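Local structure of transcription anti-terminator antagonist UpxZ (Bacteroides uniformis ATCC 8492, 4EPZ) at residues V86-I91 against S113-E118. The protein probably antagonises transcription anti-termination, and so takes part in regulating the synthesis of capsular polysaccharides in Bacteroides. Residues are numbered along the deposited sequence; the frame is centred on the assembly and turned at random.
Sequences VILDRI and SETYDE
Leu88, on helix 80-92, meets Glu114 and Thr115 where helix 102-115 runs out, in a small helix-to-helix contact of this all-helical protein of the UpxZ family. Leucine fits here because it is buried and its fork offers two methyls. Within 113-118, Glu114 has its CB 3.6 Å from Leu88 CD1 and 3.9 Å from Leu88 CD2; both methyls face this methylene, and the two side chains cross at about a right angle. Glutamate suits the place because its aliphatic root can cover a leucine while its carboxylate turns elsewhere: a bend in the chain (chi2 -72°) carries the acid away to Asn71, which hydrogen-bonds OE2, and to Lys84, which forms a salt bridge with the same oxygen. Thr115 combines a methyl with a hydroxyl. CG2, anti to the carbonyl carbon, gives Leu88 CD1 a second aliphatic neighbour at 4.1 Å, whereas OG1, between the backbone N and the carbonyl carbon, donates to Gly111 O and accepts from Asp117 N. Tyr116 then breaks the helix with a positive phi of 54°, and Asp117 serves as N-cap of helix 118-129, its short carboxylate well placed for OD1 to accept from Glu119 N. An ST turn closes the step from Thr115 to Asp117: Asp117 N lies 3.0 Å from Thr115 OG1, at an N-H...O angle of 154°.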
loop_
_atom_site.group_PDB
_atom_site.type_symbol
_atom_site.label_atom_id
_atom_site.label_comp_id
_atom_site.label_asym_id
_atom_site.label_seq_id
_atom_site.Cartn_x
_atom_site.Cartn_y
_atom_site.Cartn_z
ATOM N N VAL A 86 -0.204 -3.718 -12.875
ATOM C CA VAL A 86 -1.632 -3.539 -13.216
ATOM C C VAL A 86 -2.314 -2.631 -12.154
ATOM O O VAL A 86 -3.084 -1.730 -12.493
ATOM C CB VAL A 86 -2.342 -4.922 -13.342
ATOM C CG1 VAL A 86 -3.862 -4.752 -13.546
ATOM C CG2 VAL A 86 -1.709 -5.759 -14.469
ATOM N N ILE A 87 -2.039 -2.878 -10.867
ATOM C CA ILE A 87 -2.621 -2.121 -9.762
ATOM C C ILE A 87 -2.152 -0.685 -9.795
ATOM O O ILE A 87 -2.973 0.253 -9.651
ATOM C CB ILE A 87 -2.265 -2.817 -8.420
ATOM C CG1 ILE A 87 -2.924 -4.202 -8.368
ATOM C CG2 ILE A 87 -2.755 -1.953 -7.257
ATOM C CD1 ILE A 87 -2.148 -5.149 -7.404
ATOM N N LEU A 88 -0.846 -0.475 -9.992
ATOM C CA LEU A 88 -0.323 0.881 -10.098
ATOM C C LEU A 88 -1.006 1.667 -11.224
ATOM O O LEU A 88 -1.376 2.833 -11.029
ATOM C CB LEU A 88 1.185 0.857 -10.327
ATOM C CG LEU A 88 1.990 0.477 -9.114
ATOM C CD1 LEU A 88 3.392 0.030 -9.542
ATOM C CD2 LEU A 88 2.050 1.618 -8.059
ATOM N N ASP A 89 -1.226 1.015 -12.365
ATOM C CA ASP A 89 -1.893 1.677 -13.499
ATOM C C ASP A 89 -3.322 2.078 -13.110
ATOM O O ASP A 89 -3.752 3.213 -13.382
ATOM C CB ASP A 89 -1.893 0.732 -14.713
ATOM C CG ASP A 89 -2.432 1.385 -15.945
ATOM O OD1 ASP A 89 -1.779 2.322 -16.447
ATOM O OD2 ASP A 89 -3.481 0.928 -16.439
ATOM N N ARG A 90 -4.018 1.195 -12.389
ATOM C CA ARG A 90 -5.369 1.525 -11.904
ATOM C C ARG A 90 -5.329 2.722 -10.940
ATOM O O ARG A 90 -6.243 3.569 -10.958
ATOM C CB ARG A 90 -5.995 0.299 -11.233
ATOM C CG ARG A 90 -6.389 -0.791 -12.255
ATOM C CD ARG A 90 -6.671 -2.106 -11.533
ATOM N NE ARG A 90 -7.747 -1.972 -10.548
ATOM C CZ ARG A 90 -8.188 -2.961 -9.777
ATOM N NH1 ARG A 90 -7.669 -4.178 -9.885
ATOM N NH2 ARG A 90 -9.156 -2.744 -8.902
ATOM N N ILE A 91 -4.269 2.806 -10.094
ATOM C CA ILE A 91 -4.154 3.930 -9.152
ATOM C C ILE A 91 -3.875 5.238 -9.903
ATOM O O ILE A 91 -4.501 6.254 -9.593
ATOM C CB ILE A 91 -3.071 3.619 -8.101
ATOM C CG1 ILE A 91 -3.518 2.443 -7.187
ATOM C CG2 ILE A 91 -2.719 4.866 -7.304
ATOM C CD1 ILE A 91 -2.333 1.862 -6.364
ATOM N N SER A 113 6.495 3.987 -3.351
ATOM C CA SER A 113 7.436 2.912 -3.016
ATOM C C SER A 113 7.708 1.963 -4.181
ATOM O O SER A 113 8.773 1.332 -4.236
ATOM C CB SER A 113 6.899 2.092 -1.859
ATOM O OG SER A 113 5.901 1.164 -2.260
ATOM N N GLU A 114 6.735 1.835 -5.082
ATOM C CA GLU A 114 6.824 0.927 -6.235
ATOM C C GLU A 114 7.443 1.568 -7.457
ATOM O O GLU A 114 7.942 0.851 -8.323
ATOM C CB GLU A 114 5.434 0.441 -6.638
ATOM C CG GLU A 114 4.837 -0.544 -5.643
ATOM C CD GLU A 114 5.446 -1.933 -5.628
ATOM O OE1 GLU A 114 6.099 -2.323 -6.623
ATOM O OE2 GLU A 114 5.304 -2.620 -4.594
ATOM N N THR A 115 7.402 2.887 -7.550
ATOM C CA THR A 115 7.823 3.609 -8.750
ATOM C C THR A 115 8.994 4.540 -8.575
ATOM O O THR A 115 9.683 4.844 -9.578
ATOM C CB THR A 115 6.637 4.490 -9.227
ATOM O OG1 THR A 115 6.282 5.425 -8.182
ATOM C CG2 THR A 115 5.386 3.658 -9.602
ATOM N N TYR A 116 9.160 5.090 -7.339
ATOM C CA TYR A 116 10.059 6.177 -7.021
ATOM C C TYR A 116 9.748 7.359 -7.960
ATOM O O TYR A 116 10.654 8.065 -8.414
ATOM C CB TYR A 116 11.539 5.761 -7.014
ATOM C CG TYR A 116 11.828 5.081 -5.704
ATOM C CD1 TYR A 116 12.005 5.825 -4.541
ATOM C CD2 TYR A 116 11.757 3.697 -5.586
ATOM C CE1 TYR A 116 12.121 5.216 -3.303
ATOM C CE2 TYR A 116 11.924 3.074 -4.350
ATOM C CZ TYR A 116 12.070 3.841 -3.210
ATOM O OH TYR A 116 12.257 3.258 -1.982
ATOM N N ASP A 117 8.440 7.557 -8.264
ATOM C CA ASP A 117 7.949 8.699 -9.046
ATOM C C ASP A 117 7.981 9.907 -8.100
ATOM O O ASP A 117 7.169 9.987 -7.172
ATOM C CB ASP A 117 6.545 8.408 -9.569
ATOM C CG ASP A 117 5.847 9.525 -10.316
ATOM O OD1 ASP A 117 6.438 10.628 -10.442
ATOM O OD2 ASP A 117 4.769 9.274 -10.856
ATOM N N GLU A 118 8.891 10.869 -8.357
ATOM C CA GLU A 118 9.059 12.027 -7.477
ATOM C C GLU A 118 7.777 12.893 -7.397
ATOM O O GLU A 118 7.562 13.565 -6.387
ATOM C CB GLU A 118 10.280 12.856 -7.896
ATOM C CG GLU A 118 11.599 12.128 -7.629
ATOM C CD GLU A 118 11.949 11.701 -6.206
ATOM O OE1 GLU A 118 11.274 12.140 -5.243
ATOM O OE2 GLU A 118 12.910 10.912 -6.056
#